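Local coordinates for putative lipoprotein YerB (Bacillus subtilis, PDB 2PSB) that is of unknown function but is a putative membrane-anchored lipoprotein that interacts with PcrA, an interaction not essential for viability or UV repair, at residues V82-E87 with F100-S106. Residues are numbered along the deposited sequence.
Sequences VRSARE and FVHHGWS
Beyond strand 99-102, the chain of 100-106 turns and runs parallel to the extended, non-helical 82-86, pairing Ser84 with Gly104 and Ala85 with Trp105, both pairs 4.4 Å CA to CA. Phe100 (chi1 t) brings the edge of its flat ring to the small methyl of Ala85, CE2 to CB 3.4 Å. His102 (chi1 p) places CD2 3.6 Å from that same CB, so alanine fits where a larger side chain would collide. At His103, N donates to Arg83 O (2.9 Å) and CB packs 3.8 Å from Val82 CG1, while its ring leads away to hydrogen-bond Ser143 through ND1. The hydroxyl of Ser84, a phosphorylation site unmodified here, gives His103 O a weak bond from OG (3.3 Å). Gly104, at phi/psi 95/178, must be glycine: a CB would clash with Ser84 OG and its own preceding carbonyl. Ala85 and Trp105 form a single parallel bridge, Ala85 bonding to the residues on either side of Trp105: Ala85 N to Gly104 O (3.1 Å) and Ser106 N to Ala85 O (3.2 Å). Trp105 turns its indole away, onto helix 107-114. Ser106 N-caps that helix, its OG weakly bonded to Ala109 N, as Arg86 occupies the N-cap of helix 87-94. Through helix 107-114, strand 99-102 continues to its parallel neighbour 120-122: a beta-alpha-beta crossover.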
loop_
_atom_site.group_PDB
_atom_site.type_symbol
_atom_site.label_atom_id
_atom_site.label_comp_id
_atom_site.label_asym_id
_atom_site.label_seq_id
_atom_site.Cartn_x
_atom_site.Cartn_y
_atom_site.Cartn_z
ATOM N N VAL A 82 12.100 1.201 -4.899
ATOM C CA VAL A 82 11.684 -0.116 -4.439
ATOM C C VAL A 82 12.480 -0.491 -3.209
ATOM O O VAL A 82 13.639 -0.109 -3.072
ATOM C CB VAL A 82 11.894 -1.172 -5.535
ATOM C CG1 VAL A 82 11.199 -2.478 -5.150
ATOM C CG2 VAL A 82 11.365 -0.642 -6.847
ATOM N N ARG A 83 11.852 -1.241 -2.313
ATOM C CA ARG A 83 12.497 -1.640 -1.073
ATOM C C ARG A 83 12.271 -3.104 -0.719
ATOM O O ARG A 83 11.581 -3.837 -1.426
ATOM C CB ARG A 83 11.995 -0.764 0.083
ATOM C CG ARG A 83 13.020 0.206 0.643
ATOM C CD ARG A 83 14.171 -0.537 1.283
ATOM N NE ARG A 83 15.143 0.352 1.909
ATOM C CZ ARG A 83 16.158 -0.075 2.651
ATOM N NH1 ARG A 83 16.324 -1.374 2.854
ATOM N NH2 ARG A 83 17.003 0.790 3.197
ATOM N N SER A 84 12.861 -3.504 0.402
ATOM C CA SER A 84 12.786 -4.872 0.912
ATOM C C SER A 84 11.393 -5.380 1.231
ATOM O O SER A 84 10.530 -4.629 1.664
ATOM C CB SER A 84 13.650 -5.000 2.163
ATOM O OG SER A 84 15.011 -4.855 1.829
ATOM N N ALA A 85 11.195 -6.681 1.042
ATOM C CA ALA A 85 9.911 -7.312 1.307
ATOM C C ALA A 85 9.834 -7.836 2.738
ATOM O O ALA A 85 10.845 -8.231 3.320
ATOM C CB ALA A 85 9.687 -8.456 0.326
ATOM N N ARG A 86 8.623 -7.827 3.291
ATOM C CA ARG A 86 8.365 -8.309 4.642
ATOM C C ARG A 86 7.218 -9.293 4.546
ATOM O O ARG A 86 6.417 -9.207 3.622
ATOM C CB ARG A 86 8.001 -7.139 5.567
ATOM C CG ARG A 86 9.172 -6.223 5.881
ATOM C CD ARG A 86 10.240 -6.975 6.661
ATOM N NE ARG A 86 11.587 -6.668 6.183
ATOM C CZ ARG A 86 12.211 -5.514 6.392
ATOM N NH1 ARG A 86 11.614 -4.548 7.077
ATOM N NH2 ARG A 86 13.427 -5.327 5.904
ATOM N N GLU A 87 7.146 -10.235 5.482
ATOM C CA GLU A 87 6.086 -11.226 5.471
ATOM C C GLU A 87 4.706 -10.613 5.316
ATOM O O GLU A 87 3.972 -10.981 4.398
ATOM C CB GLU A 87 6.117 -12.082 6.741
ATOM C CG GLU A 87 7.179 -13.161 6.725
ATOM C CD GLU A 87 8.342 -12.860 7.643
ATOM O OE1 GLU A 87 8.876 -11.728 7.590
ATOM O OE2 GLU A 87 8.731 -13.769 8.410
ATOM N N PHE A 100 4.233 -9.796 -7.114
ATOM C CA PHE A 100 4.942 -9.138 -6.026
ATOM C C PHE A 100 6.299 -8.578 -6.436
ATOM O O PHE A 100 7.237 -9.325 -6.701
ATOM C CB PHE A 100 5.121 -10.136 -4.886
ATOM C CG PHE A 100 5.553 -9.516 -3.595
ATOM C CD1 PHE A 100 4.708 -8.636 -2.912
ATOM C CD2 PHE A 100 6.782 -9.838 -3.034
ATOM C CE1 PHE A 100 5.080 -8.087 -1.680
ATOM C CE2 PHE A 100 7.168 -9.291 -1.791
ATOM C CZ PHE A 100 6.312 -8.415 -1.116
ATOM N N VAL A 101 6.400 -7.255 -6.475
ATOM C CA VAL A 101 7.644 -6.614 -6.855
ATOM C C VAL A 101 8.315 -6.033 -5.618
ATOM O O VAL A 101 7.657 -5.398 -4.787
ATOM C CB VAL A 101 7.393 -5.508 -7.885
ATOM C CG1 VAL A 101 8.725 -4.928 -8.373
ATOM C CG2 VAL A 101 6.604 -6.077 -9.045
ATOM N N HIS A 102 9.618 -6.267 -5.493
ATOM C CA HIS A 102 10.369 -5.781 -4.344
ATOM C C HIS A 102 11.861 -5.711 -4.622
ATOM O O HIS A 102 12.301 -5.789 -5.770
ATOM C CB HIS A 102 10.134 -6.694 -3.141
ATOM C CG HIS A 102 10.593 -8.101 -3.361
ATOM N ND1 HIS A 102 10.087 -8.898 -4.363
ATOM C CD2 HIS A 102 11.518 -8.848 -2.717
ATOM C CE1 HIS A 102 10.681 -10.078 -4.328
ATOM N NE2 HIS A 102 11.553 -10.074 -3.338
ATOM N N HIS A 103 12.641 -5.567 -3.558
ATOM C CA HIS A 103 14.084 -5.495 -3.691
ATOM C C HIS A 103 14.724 -5.809 -2.350
ATOM O O HIS A 103 14.873 -4.933 -1.487
ATOM C CB HIS A 103 14.506 -4.108 -4.169
ATOM C CG HIS A 103 15.884 -4.072 -4.757
ATOM N ND1 HIS A 103 16.351 -3.007 -5.495
ATOM C CD2 HIS A 103 16.886 -4.985 -4.741
ATOM C CE1 HIS A 103 17.577 -3.266 -5.913
ATOM N NE2 HIS A 103 17.925 -4.460 -5.469
ATOM N N GLY A 104 15.109 -7.071 -2.191
ATOM C CA GLY A 104 15.700 -7.521 -0.949
ATOM C C GLY A 104 14.570 -8.103 -0.131
ATOM O O GLY A 104 13.414 -8.076 -0.561
ATOM N N TRP A 105 14.888 -8.623 1.045
ATOM C CA TRP A 105 13.872 -9.217 1.901
ATOM C C TRP A 105 14.399 -9.619 3.273
ATOM O O TRP A 105 15.606 -9.642 3.515
ATOM C CB TRP A 105 13.263 -10.456 1.224
ATOM C CG TRP A 105 14.267 -11.384 0.575
ATOM C CD1 TRP A 105 15.573 -11.572 0.933
ATOM C CD2 TRP A 105 14.026 -12.270 -0.529
ATOM N NE1 TRP A 105 16.161 -12.516 0.119
ATOM C CE2 TRP A 105 15.235 -12.958 -0.787
ATOM C CE3 TRP A 105 12.907 -12.543 -1.329
ATOM C CZ2 TRP A 105 15.352 -13.909 -1.806
ATOM C CZ3 TRP A 105 13.026 -13.493 -2.346
ATOM C CH2 TRP A 105 14.242 -14.159 -2.576
ATOM N N SER A 106 13.476 -9.926 4.174
ATOM C CA SER A 106 13.844 -10.369 5.505
ATOM C C SER A 106 13.932 -11.892 5.407
ATOM O O SER A 106 13.437 -12.487 4.452
ATOM C CB SER A 106 12.773 -9.971 6.525
ATOM O OG SER A 106 11.532 -10.585 6.234
#